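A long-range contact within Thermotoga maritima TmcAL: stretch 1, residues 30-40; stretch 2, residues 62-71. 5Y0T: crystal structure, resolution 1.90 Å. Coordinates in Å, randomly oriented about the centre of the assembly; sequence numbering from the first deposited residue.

Stretch 1 30-40: PDYTIAVMSGN
Stretch 2, residues 62-71: MGVDVVLELP

Within residues 30-40 and 62-71 of Thermotoga maritima TmcAL, two neighbouring parallel strands pair, and the stretches bury 709 Å² between them. Both strand backbones are extended, with phi from -137° at Val66 to -86° at Glu69 and psi from 122° at Val36 to 148° at Leu68; the strand axes are inclined by 36°, with a closest approach of 4.2 Å.

Stretch 2 begins where a helix ends. Met62 makes no contact, and Gly63 closes a Schellman motif with phi/psi of 114°/3°, where a CB would be jammed against the preceding carbonyl, so glycine suits the position. Val64 (-80°/137°, chi1 t) then lays CG1 3.9 Å from the small CB of Ala35.

Asp65 (-86°/-39°) points its CA-to-CB bond toward stretch 1 and clamps Thr33 at two points. With chi1 m and chi2 126°, its OD1 accepts from Thr33 N at 2.8 Å, while Asp65 N donates to Thr33 O at 2.9 Å. The same OD1 lies 3.1 Å from Tyr32 CA, near the plane of the Tyr32 ring at its edge. Water 1 lies 2.8 Å from Asp31 O and 3.3 Å from Asp65 OD1, bridging the two stretches.

From Val66 the parallel ladder is regular, pairing Ile34 with Val66, Ala35 with Val67, Val36 with Leu68 and Met37 with Glu69 at CA-CA distances of 4.6-5.1 Å. Val66 N gives a weak bond to Thr33 O (3.4 Å), and Val66 O accepts from Ala35 N (2.9 Å). Val66 (chi1 t) shares one face with Ile34 (m, t), Val36, Leu68 and Leu70, all buried and apolar; Ile34 CG1 lies 4.2 Å from Val66 CB.

Val67 (chi1 t) is buried on the other face with Ala35 and Met37; its CG1 is 4.1 Å from Met37 CB, and its CA approaches Ala35 O at 3.5 Å. Leu68 is bonded through both backbone N and O, N donating to Ala35 O and O accepting from Met37 N, each at 2.8 Å. Its side chain (m, t) places CD1 3.7 Å from Ile34 CG2.

Glu69 (t, t, chi3 1°) lies on the Met37 face, but its end comes nearer stretch 1: OE2 is 3.7 Å from Gly39 CA, where a CB on Gly39 would clash. Water 2 donates to Glu69 OE2 (2.8 Å) and Leu70 O (2.6 Å). Leu70 N donates to Met37 O (2.8 Å), and its side chain (t, p) packs CB 3.7 Å from Val36 CG2 (chi1 p). Pro71 follows as the N-cap of a helix.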

# COMPACT_ATOMS: atom_id res chain seq x y z
N PRO A 30 -2.05 -30.21 34.52
CA PRO A 30 -0.67 -30.04 34.06
C PRO A 30 0.20 -29.34 35.10
O PRO A 30 -0.31 -28.64 36.00
CB PRO A 30 -0.82 -29.18 32.80
CG PRO A 30 -2.00 -28.27 33.14
CD PRO A 30 -2.93 -29.13 34.03
N ASP A 31 1.51 -29.54 34.98
CA ASP A 31 2.47 -28.82 35.81
C ASP A 31 2.62 -27.38 35.30
O ASP A 31 2.84 -26.46 36.08
CB ASP A 31 3.82 -29.55 35.81
CG ASP A 31 3.73 -30.93 36.44
OD1 ASP A 31 3.74 -31.95 35.72
OD2 ASP A 31 3.60 -30.99 37.67
N TYR A 32 2.47 -27.20 33.99
CA TYR A 32 2.54 -25.89 33.34
C TYR A 32 1.55 -25.81 32.20
O TYR A 32 1.18 -26.82 31.63
CB TYR A 32 3.96 -25.60 32.80
CG TYR A 32 5.05 -25.73 33.84
CD1 TYR A 32 5.42 -24.63 34.63
CD2 TYR A 32 5.70 -26.94 34.04
CE1 TYR A 32 6.41 -24.74 35.58
CE2 TYR A 32 6.69 -27.06 35.00
CZ TYR A 32 7.03 -25.96 35.76
OH TYR A 32 8.01 -26.08 36.70
N THR A 33 1.18 -24.58 31.83
CA THR A 33 0.30 -24.33 30.70
C THR A 33 0.96 -23.34 29.74
O THR A 33 1.39 -22.27 30.15
CB THR A 33 -1.05 -23.77 31.17
OG1 THR A 33 -1.69 -24.74 32.00
CG2 THR A 33 -1.96 -23.44 30.00
N ILE A 34 1.02 -23.72 28.47
CA ILE A 34 1.63 -22.91 27.44
C ILE A 34 0.58 -22.59 26.39
O ILE A 34 -0.13 -23.49 25.93
CB ILE A 34 2.80 -23.66 26.79
CG1 ILE A 34 3.92 -23.88 27.83
CG2 ILE A 34 3.32 -22.89 25.58
CD1 ILE A 34 5.03 -24.80 27.31
N ALA A 35 0.46 -21.32 26.01
CA ALA A 35 -0.48 -20.94 24.94
C ALA A 35 0.28 -20.50 23.71
O ALA A 35 1.29 -19.82 23.83
CB ALA A 35 -1.40 -19.82 25.41
N VAL A 36 -0.19 -20.91 22.53
CA VAL A 36 0.28 -20.34 21.27
C VAL A 36 -0.88 -19.51 20.76
O VAL A 36 -1.99 -20.01 20.57
CB VAL A 36 0.75 -21.42 20.23
CG1 VAL A 36 -0.38 -22.40 19.81
CG2 VAL A 36 1.38 -20.74 19.00
N MET A 37 -0.61 -18.21 20.58
CA MET A 37 -1.64 -17.20 20.38
C MET A 37 -1.38 -16.41 19.09
O MET A 37 -0.26 -15.99 18.83
CB MET A 37 -1.68 -16.24 21.58
CG MET A 37 -2.83 -15.23 21.58
SD MET A 37 -2.67 -14.00 22.89
CE MET A 37 -1.48 -12.90 22.11
N SER A 38 -2.43 -16.21 18.30
CA SER A 38 -2.35 -15.29 17.18
C SER A 38 -1.93 -13.92 17.67
O SER A 38 -2.32 -13.48 18.75
CB SER A 38 -3.70 -15.20 16.47
OG SER A 38 -4.01 -16.43 15.83
N GLY A 39 -1.20 -13.22 16.81
CA GLY A 39 -0.60 -11.93 17.07
C GLY A 39 -1.62 -10.83 16.94
O GLY A 39 -2.58 -10.76 17.72
N ASN A 40 -1.29 -9.83 16.13
CA ASN A 40 -2.17 -8.70 15.91
C ASN A 40 -3.26 -8.89 14.84
O ASN A 40 -4.09 -8.02 14.67
CB ASN A 40 -1.33 -7.48 15.57
CG ASN A 40 -0.53 -6.98 16.76
OD1 ASN A 40 -0.82 -7.34 17.90
ND2 ASN A 40 0.47 -6.15 16.51
N MET A 62 -4.63 -14.91 33.48
CA MET A 62 -5.74 -15.84 33.55
C MET A 62 -5.30 -17.27 33.82
O MET A 62 -6.15 -18.16 33.93
CB MET A 62 -6.56 -15.77 32.26
CG MET A 62 -7.23 -14.42 32.04
SD MET A 62 -8.47 -13.96 33.27
CE MET A 62 -7.52 -13.00 34.43
N GLY A 63 -4.00 -17.47 34.01
CA GLY A 63 -3.47 -18.80 34.30
C GLY A 63 -2.56 -19.47 33.28
O GLY A 63 -2.12 -20.59 33.49
N VAL A 64 -2.22 -18.78 32.19
CA VAL A 64 -1.16 -19.27 31.28
C VAL A 64 0.25 -18.95 31.85
O VAL A 64 0.46 -17.87 32.40
CB VAL A 64 -1.30 -18.67 29.86
CG1 VAL A 64 -0.15 -19.14 29.00
CG2 VAL A 64 -2.63 -19.10 29.22
N ASP A 65 1.19 -19.91 31.78
CA ASP A 65 2.55 -19.67 32.28
C ASP A 65 3.45 -19.01 31.25
O ASP A 65 4.30 -18.20 31.60
CB ASP A 65 3.21 -20.96 32.74
CG ASP A 65 2.44 -21.63 33.86
OD1 ASP A 65 2.08 -22.81 33.74
OD2 ASP A 65 2.16 -20.95 34.87
N VAL A 66 3.30 -19.44 29.99
CA VAL A 66 4.10 -18.94 28.86
C VAL A 66 3.21 -18.71 27.64
O VAL A 66 2.42 -19.58 27.27
CB VAL A 66 5.22 -19.92 28.46
CG1 VAL A 66 6.10 -19.34 27.33
CG2 VAL A 66 6.09 -20.32 29.70
N VAL A 67 3.35 -17.55 27.00
CA VAL A 67 2.60 -17.25 25.78
C VAL A 67 3.57 -17.15 24.60
O VAL A 67 4.57 -16.44 24.68
CB VAL A 67 1.81 -15.92 25.86
CG1 VAL A 67 1.10 -15.64 24.52
CG2 VAL A 67 0.78 -15.96 27.00
N LEU A 68 3.27 -17.90 23.55
CA LEU A 68 4.03 -17.91 22.30
C LEU A 68 3.23 -17.25 21.20
O LEU A 68 2.00 -17.32 21.22
CB LEU A 68 4.36 -19.35 21.88
CG LEU A 68 4.79 -20.28 23.01
CD1 LEU A 68 4.97 -21.73 22.51
CD2 LEU A 68 6.05 -19.76 23.63
N GLU A 69 3.89 -16.59 20.26
CA GLU A 69 3.16 -16.09 19.10
C GLU A 69 3.04 -17.16 18.01
O GLU A 69 4.03 -17.80 17.64
CB GLU A 69 3.82 -14.84 18.49
CG GLU A 69 3.00 -14.30 17.33
CD GLU A 69 3.49 -12.96 16.78
OE1 GLU A 69 4.51 -12.43 17.29
OE2 GLU A 69 2.86 -12.45 15.84
N LEU A 70 1.82 -17.37 17.52
CA LEU A 70 1.60 -18.16 16.31
C LEU A 70 1.98 -17.24 15.15
O LEU A 70 1.36 -16.20 14.97
CB LEU A 70 0.14 -18.61 16.22
CG LEU A 70 -0.31 -19.35 14.94
CD1 LEU A 70 0.48 -20.64 14.78
CD2 LEU A 70 -1.80 -19.63 14.97
N PRO A 71 3.02 -17.60 14.37
CA PRO A 71 3.44 -16.64 13.33
C PRO A 71 2.32 -16.25 12.38
O PRO A 71 1.45 -17.08 12.08
CB PRO A 71 4.56 -17.41 12.59
CG PRO A 71 5.20 -18.22 13.72
CD PRO A 71 3.96 -18.72 14.51
O HOH W 1 2.51 -23.74 36.86
O HOH W 2 0.63 -13.68 14.77